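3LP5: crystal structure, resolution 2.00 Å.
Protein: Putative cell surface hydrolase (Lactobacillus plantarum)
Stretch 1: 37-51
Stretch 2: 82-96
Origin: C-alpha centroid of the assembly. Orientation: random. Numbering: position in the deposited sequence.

Stretch 1 37-51: VLKLTVQTDGTIKYS
Stretch 2 82-96: VWLNTAFKALVKTYH

A β-hairpin lays one face on a helix, and the contact is mainly apolar packing, with no hydrogen bond crossing between the stretches. Strands 37-42 and 48-51 are antiparallel, paired by reciprocal backbone hydrogen bonds K39-S51 and T41-K49 (2.7 to 2.9 Å, N to O). A type I turn, Q43 to G46, closes the hairpin, with G46 N to Q43 O at 2.8 Å and Q43 N to T47 O at 2.7 Å. G46 sits at phi/psi 90/-3, where a CB would jam against the preceding carbonyl; the backbone alone calls for glycine. D45 OD1 (chi1 p) accepts from T47 N at 3.2 Å and T47 OG1 at 2.9 Å.

The helix, already under way at 82, runs at 136° to the first strand, 9.1 Å between axes, and at 58° to the second, 10.6 Å. The backbones come nearest at G46 and W83, whose CA atoms lie 6.2 Å apart.

Strand alternation supplies the apolar layer: L38 (t, p), L40 (m, p) and V42 (t) point toward the helix, as do I48 (m, t) and Y50 (m). Two alanines lie against four of them. A87 CB meets L40 CD2 at 3.7 Å and V42 CG2 at 3.9 Å; A90 CB meets I48 CD1 at 3.9 Å and, apart from these apolar pairs, the hydroxyl Y50 OH at 4.0 Å. L91 (m, t) leaves its backbone sideways, yet L91 CD2 reaches L38 CD2 at 4.0 Å. Beyond it, Y95 CE2 lies 4.3 Å from L38 CD2.

W83 (m, chi2 -37°) has the largest covered area and packs under the turn. W83 CB touches V42 CG1 at 3.6 Å, Q43 O lies over one ring face, 3.8 Å from W83 NE1, and T44 O approaches W83 CZ2 at 3.6 Å. Nearly one helical turn on, T86 OG1 (chi1 m) bonds back to V82 O at 3.0 Å, while T86 CG2 meets G46 O at 3.6 Å.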

# COMPACT_ATOMS: atom_id res chain seq x y z
N VAL A 37 -11.71 -11.94 4.42
CA VAL A 37 -10.55 -11.28 5.00
C VAL A 37 -9.66 -12.30 5.72
O VAL A 37 -10.08 -12.88 6.68
CB VAL A 37 -10.95 -10.20 6.00
CG1 VAL A 37 -9.70 -9.59 6.70
CG2 VAL A 37 -11.78 -9.11 5.33
N LEU A 38 -8.44 -12.52 5.23
CA LEU A 38 -7.43 -13.33 5.90
C LEU A 38 -6.33 -12.40 6.46
O LEU A 38 -5.90 -11.48 5.75
CB LEU A 38 -6.78 -14.22 4.86
CG LEU A 38 -5.62 -15.06 5.32
CD1 LEU A 38 -6.04 -16.18 6.28
CD2 LEU A 38 -4.87 -15.61 4.09
N LYS A 39 -5.90 -12.59 7.72
CA LYS A 39 -4.88 -11.70 8.33
C LYS A 39 -3.70 -12.51 8.74
O LYS A 39 -3.87 -13.51 9.46
CB LYS A 39 -5.37 -10.99 9.60
CG LYS A 39 -6.44 -9.96 9.37
CD LYS A 39 -6.28 -8.75 10.33
CE LYS A 39 -7.44 -7.69 10.13
NZ LYS A 39 -8.79 -8.22 10.54
N LEU A 40 -2.51 -12.07 8.30
CA LEU A 40 -1.24 -12.68 8.70
C LEU A 40 -0.50 -11.65 9.52
O LEU A 40 -0.45 -10.44 9.14
CB LEU A 40 -0.38 -13.05 7.49
CG LEU A 40 -0.62 -14.32 6.69
CD1 LEU A 40 -2.08 -14.37 6.06
CD2 LEU A 40 0.51 -14.47 5.57
N THR A 41 0.07 -12.11 10.63
CA THR A 41 0.97 -11.30 11.40
C THR A 41 2.31 -12.01 11.45
O THR A 41 2.43 -13.13 12.00
CB THR A 41 0.48 -11.13 12.85
OG1 THR A 41 -0.81 -10.54 12.78
CG2 THR A 41 1.37 -10.11 13.61
N VAL A 42 3.32 -11.39 10.84
CA VAL A 42 4.65 -12.02 10.84
C VAL A 42 5.34 -11.66 12.11
O VAL A 42 5.53 -10.46 12.38
CB VAL A 42 5.53 -11.56 9.64
CG1 VAL A 42 6.80 -12.42 9.53
CG2 VAL A 42 4.71 -11.66 8.35
N GLN A 43 5.79 -12.69 12.83
CA GLN A 43 6.54 -12.56 14.11
C GLN A 43 8.00 -12.15 13.92
O GLN A 43 8.54 -12.25 12.82
CB GLN A 43 6.47 -13.88 14.91
CG GLN A 43 5.06 -14.43 15.08
CD GLN A 43 4.10 -13.39 15.64
OE1 GLN A 43 3.10 -13.00 14.98
NE2 GLN A 43 4.41 -12.88 16.81
N THR A 44 8.65 -11.71 14.99
CA THR A 44 9.97 -11.13 14.81
C THR A 44 11.05 -12.16 14.46
O THR A 44 12.18 -11.78 14.10
CB THR A 44 10.41 -10.32 16.02
OG1 THR A 44 10.50 -11.21 17.12
CG2 THR A 44 9.42 -9.18 16.32
N ASP A 45 10.73 -13.45 14.57
CA ASP A 45 11.61 -14.52 14.14
C ASP A 45 11.18 -15.06 12.76
O ASP A 45 11.74 -16.03 12.29
CB ASP A 45 11.68 -15.65 15.21
CG ASP A 45 10.32 -16.36 15.42
OD1 ASP A 45 9.32 -15.95 14.80
OD2 ASP A 45 10.22 -17.36 16.19
N GLY A 46 10.17 -14.44 12.12
CA GLY A 46 9.74 -14.85 10.78
C GLY A 46 8.66 -15.91 10.68
O GLY A 46 8.17 -16.23 9.59
N THR A 47 8.22 -16.45 11.80
CA THR A 47 7.06 -17.31 11.76
C THR A 47 5.80 -16.43 11.63
O THR A 47 5.85 -15.18 11.79
CB THR A 47 7.01 -18.17 13.01
OG1 THR A 47 6.87 -17.30 14.15
CG2 THR A 47 8.37 -19.02 13.12
N ILE A 48 4.68 -17.07 11.28
CA ILE A 48 3.47 -16.35 10.89
C ILE A 48 2.31 -16.80 11.74
O ILE A 48 2.08 -18.03 11.91
CB ILE A 48 3.15 -16.56 9.41
CG1 ILE A 48 4.35 -16.13 8.53
CG2 ILE A 48 1.85 -15.85 9.02
CD1 ILE A 48 4.09 -16.36 7.04
N LYS A 49 1.60 -15.85 12.29
CA LYS A 49 0.28 -16.15 12.89
C LYS A 49 -0.85 -15.81 11.92
O LYS A 49 -0.75 -14.80 11.23
CB LYS A 49 0.13 -15.36 14.18
CG LYS A 49 1.04 -15.96 15.26
CD LYS A 49 0.80 -15.34 16.62
CE LYS A 49 1.38 -16.27 17.69
NZ LYS A 49 0.36 -16.39 18.83
N TYR A 50 -1.92 -16.60 11.90
CA TYR A 50 -3.04 -16.42 10.93
C TYR A 50 -4.37 -16.21 11.60
O TYR A 50 -4.65 -16.82 12.62
CB TYR A 50 -3.20 -17.64 10.08
CG TYR A 50 -2.01 -17.96 9.21
CD1 TYR A 50 -1.99 -17.60 7.90
CD2 TYR A 50 -0.94 -18.66 9.71
CE1 TYR A 50 -0.92 -17.93 7.08
CE2 TYR A 50 0.15 -18.99 8.88
CZ TYR A 50 0.13 -18.61 7.57
OH TYR A 50 1.20 -18.90 6.74
N SER A 51 -5.18 -15.36 11.02
CA SER A 51 -6.50 -15.06 11.50
C SER A 51 -7.41 -15.03 10.24
O SER A 51 -6.94 -14.62 9.15
CB SER A 51 -6.42 -13.66 12.14
OG SER A 51 -7.41 -13.52 13.11
N VAL A 82 11.62 -8.07 4.16
CA VAL A 82 11.93 -9.48 4.22
C VAL A 82 10.79 -10.26 4.79
O VAL A 82 10.46 -11.31 4.27
CB VAL A 82 13.15 -9.73 5.06
CG1 VAL A 82 13.42 -11.23 5.22
CG2 VAL A 82 14.38 -8.97 4.43
N TRP A 83 10.21 -9.81 5.91
CA TRP A 83 9.02 -10.47 6.42
C TRP A 83 7.85 -10.52 5.41
O TRP A 83 7.09 -11.52 5.32
CB TRP A 83 8.57 -9.79 7.75
CG TRP A 83 9.58 -10.02 8.89
CD1 TRP A 83 10.29 -11.14 9.14
CD2 TRP A 83 9.88 -9.10 9.96
NE1 TRP A 83 11.11 -10.96 10.27
CE2 TRP A 83 10.86 -9.71 10.80
CE3 TRP A 83 9.41 -7.80 10.31
CZ2 TRP A 83 11.41 -9.05 11.92
CZ3 TRP A 83 9.98 -7.14 11.41
CH2 TRP A 83 10.93 -7.77 12.22
N LEU A 84 7.66 -9.43 4.66
CA LEU A 84 6.60 -9.40 3.62
C LEU A 84 6.84 -10.49 2.58
O LEU A 84 5.92 -11.21 2.14
CB LEU A 84 6.57 -8.03 2.90
CG LEU A 84 5.50 -7.90 1.76
CD1 LEU A 84 4.08 -8.39 2.17
CD2 LEU A 84 5.38 -6.45 1.32
N ASN A 85 8.09 -10.61 2.15
CA ASN A 85 8.48 -11.65 1.22
C ASN A 85 8.27 -13.03 1.86
O ASN A 85 7.77 -13.97 1.20
CB ASN A 85 9.95 -11.44 0.88
CG ASN A 85 10.42 -12.28 -0.29
OD1 ASN A 85 9.62 -12.78 -1.11
ND2 ASN A 85 11.71 -12.47 -0.36
N THR A 86 8.60 -13.16 3.16
CA THR A 86 8.30 -14.43 3.85
C THR A 86 6.81 -14.75 3.80
O THR A 86 6.45 -15.86 3.57
CB THR A 86 8.78 -14.38 5.33
OG1 THR A 86 10.17 -14.12 5.31
CG2 THR A 86 8.53 -15.72 6.07
N ALA A 87 5.93 -13.77 4.03
CA ALA A 87 4.54 -14.03 4.08
C ALA A 87 4.04 -14.27 2.64
O ALA A 87 3.26 -15.16 2.38
CB ALA A 87 3.77 -12.83 4.75
N PHE A 88 4.55 -13.49 1.71
CA PHE A 88 4.12 -13.61 0.33
C PHE A 88 4.45 -15.02 -0.15
O PHE A 88 3.64 -15.68 -0.76
CB PHE A 88 4.84 -12.55 -0.52
CG PHE A 88 4.35 -12.48 -1.92
CD1 PHE A 88 3.17 -11.77 -2.21
CD2 PHE A 88 5.06 -13.08 -2.94
CE1 PHE A 88 2.70 -11.64 -3.53
CE2 PHE A 88 4.59 -13.00 -4.27
CZ PHE A 88 3.39 -12.26 -4.57
N LYS A 89 5.66 -15.49 0.14
CA LYS A 89 6.01 -16.85 -0.30
C LYS A 89 5.17 -17.91 0.34
O LYS A 89 4.80 -18.84 -0.32
CB LYS A 89 7.51 -17.15 -0.16
CG LYS A 89 8.30 -16.35 -1.17
CD LYS A 89 9.67 -16.90 -1.32
CE LYS A 89 10.40 -16.76 -0.03
NZ LYS A 89 11.85 -16.96 -0.24
N ALA A 90 4.81 -17.73 1.61
CA ALA A 90 3.92 -18.70 2.26
C ALA A 90 2.57 -18.73 1.56
O ALA A 90 1.97 -19.78 1.39
CB ALA A 90 3.76 -18.36 3.74
N LEU A 91 2.10 -17.56 1.12
CA LEU A 91 0.81 -17.49 0.44
C LEU A 91 0.82 -18.12 -0.97
O LEU A 91 -0.10 -18.81 -1.37
CB LEU A 91 0.38 -16.03 0.36
CG LEU A 91 -0.07 -15.40 1.67
CD1 LEU A 91 -0.04 -13.85 1.46
CD2 LEU A 91 -1.49 -15.92 2.04
N VAL A 92 1.88 -17.89 -1.73
CA VAL A 92 1.91 -18.49 -3.02
C VAL A 92 2.13 -20.01 -2.93
O VAL A 92 1.77 -20.71 -3.88
CB VAL A 92 2.85 -17.82 -4.03
CG1 VAL A 92 3.13 -16.33 -3.70
CG2 VAL A 92 4.06 -18.68 -4.41
N LYS A 93 2.66 -20.50 -1.80
CA LYS A 93 2.73 -21.96 -1.54
C LYS A 93 1.40 -22.59 -1.10
O LYS A 93 1.28 -23.83 -1.07
CB LYS A 93 3.82 -22.31 -0.52
CG LYS A 93 5.23 -22.18 -1.07
CD LYS A 93 6.22 -23.00 -0.19
CE LYS A 93 7.22 -23.87 -1.03
NZ LYS A 93 8.52 -23.15 -1.41
N THR A 94 0.41 -21.79 -0.78
CA THR A 94 -0.88 -22.28 -0.32
C THR A 94 -1.96 -22.06 -1.38
O THR A 94 -2.77 -22.97 -1.67
CB THR A 94 -1.26 -21.55 0.97
OG1 THR A 94 -0.25 -21.82 1.94
CG2 THR A 94 -2.59 -22.03 1.55
N TYR A 95 -1.94 -20.89 -2.00
CA TYR A 95 -2.98 -20.49 -2.92
C TYR A 95 -2.43 -20.28 -4.30
O TYR A 95 -1.35 -19.75 -4.49
CB TYR A 95 -3.64 -19.19 -2.45
CG TYR A 95 -4.25 -19.30 -1.07
CD1 TYR A 95 -5.49 -19.86 -0.88
CD2 TYR A 95 -3.59 -18.78 0.05
CE1 TYR A 95 -6.08 -19.95 0.39
CE2 TYR A 95 -4.16 -18.87 1.34
CZ TYR A 95 -5.40 -19.46 1.50
OH TYR A 95 -5.97 -19.55 2.76
N HIS A 96 -3.21 -20.64 -5.29
CA HIS A 96 -2.79 -20.46 -6.65
C HIS A 96 -3.35 -19.09 -7.19
O HIS A 96 -4.52 -18.97 -7.61
CB HIS A 96 -3.27 -21.67 -7.43
CG HIS A 96 -2.87 -21.68 -8.87
ND1 HIS A 96 -3.66 -22.24 -9.86
CD2 HIS A 96 -1.79 -21.15 -9.50
CE1 HIS A 96 -3.07 -22.08 -11.04
NE2 HIS A 96 -1.93 -21.42 -10.84